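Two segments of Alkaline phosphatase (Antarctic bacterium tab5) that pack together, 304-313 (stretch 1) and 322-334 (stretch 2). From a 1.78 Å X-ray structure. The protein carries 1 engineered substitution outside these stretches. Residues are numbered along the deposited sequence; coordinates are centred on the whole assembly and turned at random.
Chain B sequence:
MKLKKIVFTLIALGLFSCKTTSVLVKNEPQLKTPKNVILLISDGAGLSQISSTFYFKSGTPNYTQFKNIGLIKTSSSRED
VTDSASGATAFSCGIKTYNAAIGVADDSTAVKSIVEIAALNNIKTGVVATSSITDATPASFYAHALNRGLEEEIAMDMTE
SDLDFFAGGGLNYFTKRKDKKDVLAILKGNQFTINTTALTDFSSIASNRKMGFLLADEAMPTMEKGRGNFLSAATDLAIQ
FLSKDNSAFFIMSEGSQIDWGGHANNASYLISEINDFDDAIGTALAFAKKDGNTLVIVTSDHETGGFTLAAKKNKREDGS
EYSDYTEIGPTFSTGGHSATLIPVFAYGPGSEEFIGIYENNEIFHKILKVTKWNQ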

# COMPACT_ATOMS: atom_id res chain seq x y z
N THR B 304 1.18 -8.64 -9.46
CA THR B 304 1.32 -9.05 -10.87
C THR B 304 0.36 -8.36 -11.81
O THR B 304 -0.81 -8.14 -11.48
CB THR B 304 1.24 -10.58 -11.08
OG1 THR B 304 -0.06 -10.95 -11.55
CG2 THR B 304 1.58 -11.32 -9.84
N GLY B 305 0.87 -7.99 -12.98
CA GLY B 305 0.05 -7.43 -14.04
C GLY B 305 -0.04 -5.91 -14.08
O GLY B 305 -0.50 -5.35 -15.08
N GLY B 306 0.39 -5.24 -13.02
CA GLY B 306 0.23 -3.79 -12.96
C GLY B 306 -1.25 -3.44 -12.94
O GLY B 306 -1.66 -2.44 -13.52
N PHE B 307 -2.04 -4.28 -12.29
CA PHE B 307 -3.49 -4.06 -12.15
C PHE B 307 -3.75 -2.65 -11.63
O PHE B 307 -3.14 -2.20 -10.66
CB PHE B 307 -4.07 -5.13 -11.20
CG PHE B 307 -5.56 -5.03 -10.96
CD1 PHE B 307 -6.48 -5.47 -11.91
CD2 PHE B 307 -6.03 -4.54 -9.75
CE1 PHE B 307 -7.84 -5.40 -11.67
CE2 PHE B 307 -7.40 -4.46 -9.50
CZ PHE B 307 -8.31 -4.89 -10.45
N THR B 308 -4.68 -1.95 -12.28
CA THR B 308 -4.95 -0.55 -11.96
C THR B 308 -6.45 -0.26 -12.01
O THR B 308 -7.14 -0.67 -12.95
CB THR B 308 -4.19 0.36 -12.93
OG1 THR B 308 -2.79 0.13 -12.78
CG2 THR B 308 -4.50 1.83 -12.67
N LEU B 309 -6.95 0.44 -10.99
CA LEU B 309 -8.37 0.80 -10.92
C LEU B 309 -8.60 2.13 -11.66
O LEU B 309 -8.97 3.15 -11.05
CB LEU B 309 -8.84 0.88 -9.46
CG LEU B 309 -8.78 -0.46 -8.72
CD1 LEU B 309 -9.16 -0.29 -7.26
CD2 LEU B 309 -9.68 -1.48 -9.40
N ALA B 310 -8.37 2.11 -12.96
CA ALA B 310 -8.46 3.30 -13.80
C ALA B 310 -9.90 3.72 -14.01
O ALA B 310 -10.83 2.94 -13.79
CB ALA B 310 -7.79 3.04 -15.17
N ALA B 311 -10.07 4.96 -14.44
CA ALA B 311 -11.38 5.46 -14.83
C ALA B 311 -11.92 4.66 -16.00
O ALA B 311 -11.18 4.33 -16.94
CB ALA B 311 -11.29 6.92 -15.20
N LYS B 312 -13.21 4.37 -15.96
CA LYS B 312 -13.90 3.73 -17.07
C LYS B 312 -13.73 4.57 -18.33
O LYS B 312 -13.70 5.79 -18.27
CB LYS B 312 -15.39 3.62 -16.73
CG LYS B 312 -16.19 2.74 -17.67
CD LYS B 312 -15.99 1.26 -17.34
CE LYS B 312 -16.70 0.37 -18.34
NZ LYS B 312 -18.12 0.79 -18.55
N LYS B 313 -13.63 3.90 -19.47
CA LYS B 313 -13.52 4.62 -20.73
C LYS B 313 -14.88 4.69 -21.42
O LYS B 313 -15.54 3.67 -21.62
CB LYS B 313 -12.49 3.97 -21.64
CG LYS B 313 -11.10 4.55 -21.49
CD LYS B 313 -10.02 3.48 -21.64
CE LYS B 313 -8.71 4.09 -22.09
NZ LYS B 313 -8.55 5.50 -21.61
N TYR B 322 -12.75 8.78 -24.10
CA TYR B 322 -12.50 9.74 -23.04
C TYR B 322 -12.76 9.09 -21.68
O TYR B 322 -13.55 8.15 -21.56
CB TYR B 322 -13.36 10.99 -23.20
CG TYR B 322 -14.83 10.79 -22.87
CD1 TYR B 322 -15.29 10.95 -21.57
CD2 TYR B 322 -15.74 10.45 -23.86
CE1 TYR B 322 -16.63 10.77 -21.26
CE2 TYR B 322 -17.08 10.26 -23.55
CZ TYR B 322 -17.52 10.42 -22.25
OH TYR B 322 -18.85 10.24 -21.95
N SER B 323 -12.10 9.60 -20.64
CA SER B 323 -12.17 8.98 -19.33
C SER B 323 -13.38 9.45 -18.53
O SER B 323 -13.68 10.64 -18.47
CB SER B 323 -10.89 9.26 -18.54
OG SER B 323 -9.76 8.89 -19.29
N ASP B 324 -14.08 8.51 -17.92
CA ASP B 324 -15.22 8.85 -17.08
C ASP B 324 -14.91 8.45 -15.64
O ASP B 324 -14.92 7.26 -15.30
CB ASP B 324 -16.48 8.13 -17.58
CG ASP B 324 -17.67 8.36 -16.68
OD1 ASP B 324 -17.55 9.17 -15.74
OD2 ASP B 324 -18.72 7.73 -16.92
N TYR B 325 -14.63 9.44 -14.81
CA TYR B 325 -14.15 9.20 -13.45
C TYR B 325 -15.24 8.68 -12.53
O TYR B 325 -14.96 8.27 -11.40
CB TYR B 325 -13.54 10.48 -12.87
CG TYR B 325 -12.08 10.71 -13.23
CD1 TYR B 325 -11.55 10.24 -14.42
CD2 TYR B 325 -11.24 11.45 -12.40
CE1 TYR B 325 -10.23 10.45 -14.76
CE2 TYR B 325 -9.91 11.68 -12.73
CZ TYR B 325 -9.41 11.18 -13.92
OH TYR B 325 -8.10 11.40 -14.26
N THR B 326 -16.49 8.67 -13.00
CA THR B 326 -17.57 8.18 -12.14
C THR B 326 -17.41 6.70 -11.81
O THR B 326 -17.72 6.29 -10.70
CB THR B 326 -18.97 8.39 -12.75
OG1 THR B 326 -19.00 7.82 -14.06
CG2 THR B 326 -19.29 9.87 -12.82
N GLU B 327 -16.92 5.92 -12.77
CA GLU B 327 -16.77 4.48 -12.60
C GLU B 327 -15.37 3.99 -12.93
O GLU B 327 -14.57 4.70 -13.53
CB GLU B 327 -17.73 3.71 -13.52
CG GLU B 327 -19.20 4.04 -13.36
CD GLU B 327 -20.05 3.16 -14.25
OE1 GLU B 327 -20.94 3.69 -14.95
OE2 GLU B 327 -19.82 1.93 -14.27
N ILE B 328 -15.11 2.74 -12.56
CA ILE B 328 -13.80 2.13 -12.72
C ILE B 328 -13.77 1.12 -13.87
O ILE B 328 -14.67 0.29 -14.01
CB ILE B 328 -13.38 1.40 -11.43
CG1 ILE B 328 -13.10 2.41 -10.32
CG2 ILE B 328 -12.16 0.53 -11.68
CD1 ILE B 328 -13.03 1.79 -8.93
N GLY B 329 -12.72 1.20 -14.69
CA GLY B 329 -12.44 0.19 -15.70
C GLY B 329 -11.02 -0.33 -15.50
O GLY B 329 -10.06 0.32 -15.90
N PRO B 330 -10.88 -1.51 -14.88
CA PRO B 330 -9.54 -2.06 -14.58
C PRO B 330 -8.65 -2.17 -15.81
O PRO B 330 -9.13 -2.57 -16.87
CB PRO B 330 -9.85 -3.44 -14.01
CG PRO B 330 -11.23 -3.32 -13.45
CD PRO B 330 -11.95 -2.38 -14.38
N THR B 331 -7.39 -1.79 -15.67
CA THR B 331 -6.40 -1.91 -16.74
C THR B 331 -5.16 -2.65 -16.22
O THR B 331 -4.99 -2.82 -15.01
CB THR B 331 -5.96 -0.53 -17.29
OG1 THR B 331 -5.46 0.28 -16.21
CG2 THR B 331 -7.13 0.20 -17.94
N PHE B 332 -4.30 -3.07 -17.15
CA PHE B 332 -3.07 -3.78 -16.81
C PHE B 332 -1.96 -3.20 -17.66
O PHE B 332 -2.22 -2.62 -18.71
CB PHE B 332 -3.20 -5.26 -17.17
CG PHE B 332 -4.23 -6.02 -16.39
CD1 PHE B 332 -3.88 -6.67 -15.22
CD2 PHE B 332 -5.53 -6.12 -16.84
CE1 PHE B 332 -4.81 -7.39 -14.50
CE2 PHE B 332 -6.48 -6.83 -16.13
CZ PHE B 332 -6.11 -7.48 -14.96
N SER B 333 -0.71 -3.39 -17.24
CA SER B 333 0.41 -2.88 -18.02
C SER B 333 1.50 -3.91 -18.28
O SER B 333 2.46 -3.63 -18.99
CB SER B 333 1.03 -1.66 -17.33
OG SER B 333 1.69 -2.03 -16.14
N THR B 334 1.38 -5.10 -17.69
CA THR B 334 2.38 -6.14 -17.90
C THR B 334 1.75 -7.53 -17.77
O THR B 334 0.70 -7.69 -17.14
CB THR B 334 3.61 -5.98 -16.95
OG1 THR B 334 4.53 -7.06 -17.15
CG2 THR B 334 3.19 -5.94 -15.49
O HOH W 1 -0.49 -0.44 -14.88
O HOH W 2 -10.08 1.90 -18.07

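The two stretches run side by side in roughly opposite directions. All seven direct hydrogen bonds between them are backbone to backbone. Thr308 and Thr331 form a single antiparallel bridge: Thr308 N donates to Thr331 O at 2.9 Å, and Thr331 N donates to Thr308 O at 3.0 Å. Further along, Gly329 N donates to Ala310 O (2.7 Å) and Lys312 N to Glu327 O (2.8 Å). These two bonds flank the pair Ala311 and Ile328.

Stretch 2 turns a corner at Tyr325, Thr326 and Glu327, within a type I turn from Asp324 to Glu327. Lys312 therefore meets both arms of the corner. Lys312 N bonds to Glu327 O, while Lys312 O accepts from Asp324 N at 2.8 Å. The turn is braced by Asp324 OD1, which accepts from Thr326 N at 3.0 Å and from Thr326 OG1 at 2.6 Å.

At the other end, Gly305 O accepts from two successive amides, Ser333 N at 2.9 Å and Thr334 N at 3.2 Å. Gly305 CA also makes a CA-H...O contact with Thr334 O at 3.2 Å. Glycine suits both positions here. The backbone angles of Gly305 would jam a CB against the preceding carbonyl. Gly306 has positive phi, and a CB there would lie 2.4 Å from Ser333 OG. Gly329 is also close-packed: a CB on it would sit 3.2 Å from Lys312 CA.

Two waters bridge the stretches. Water 1 joins a backbone carbonyl to a side chain: it donates to Gly306 O (2.7 Å) and accepts from Ser333 OG (3.0 Å). Water 2 joins two backbone carbonyls, donating to Ala311 O (2.9 Å) and to Gly329 O (2.7 Å).

The side chains add apolar contacts. The buried Phe307 ring reaches Pro330, with Phe307 CE1 3.7 Å from Pro330 CB. It also meets the Phe332 ring obliquely; Phe307 CD1 lies 3.6 Å from Phe332 CE1, and the planes are at 56°. Leu309 CD2 is 3.9 Å from Ile328 CG2, so two buried branched side chains touch beside the backbone bonds. Ala311 is buried at the corner. Ala311 CB lies 3.4 Å from Tyr325 CD1 and 3.6 Å from Asp324 O, and the small methyl fits this narrow space. Thr308 OG1 donates to Gly306 O at 2.9 Å, satisfying a buried hydroxyl within its own stretch.

Lys312 and Lys313 are exposed. The aliphatic part of Lys312 lies against Glu327 and Ile328, with Lys312 CD 3.7 Å from Ile328 O, while the end of the side chain leads away. Together the two stretches bury 953 Å², counting both sides.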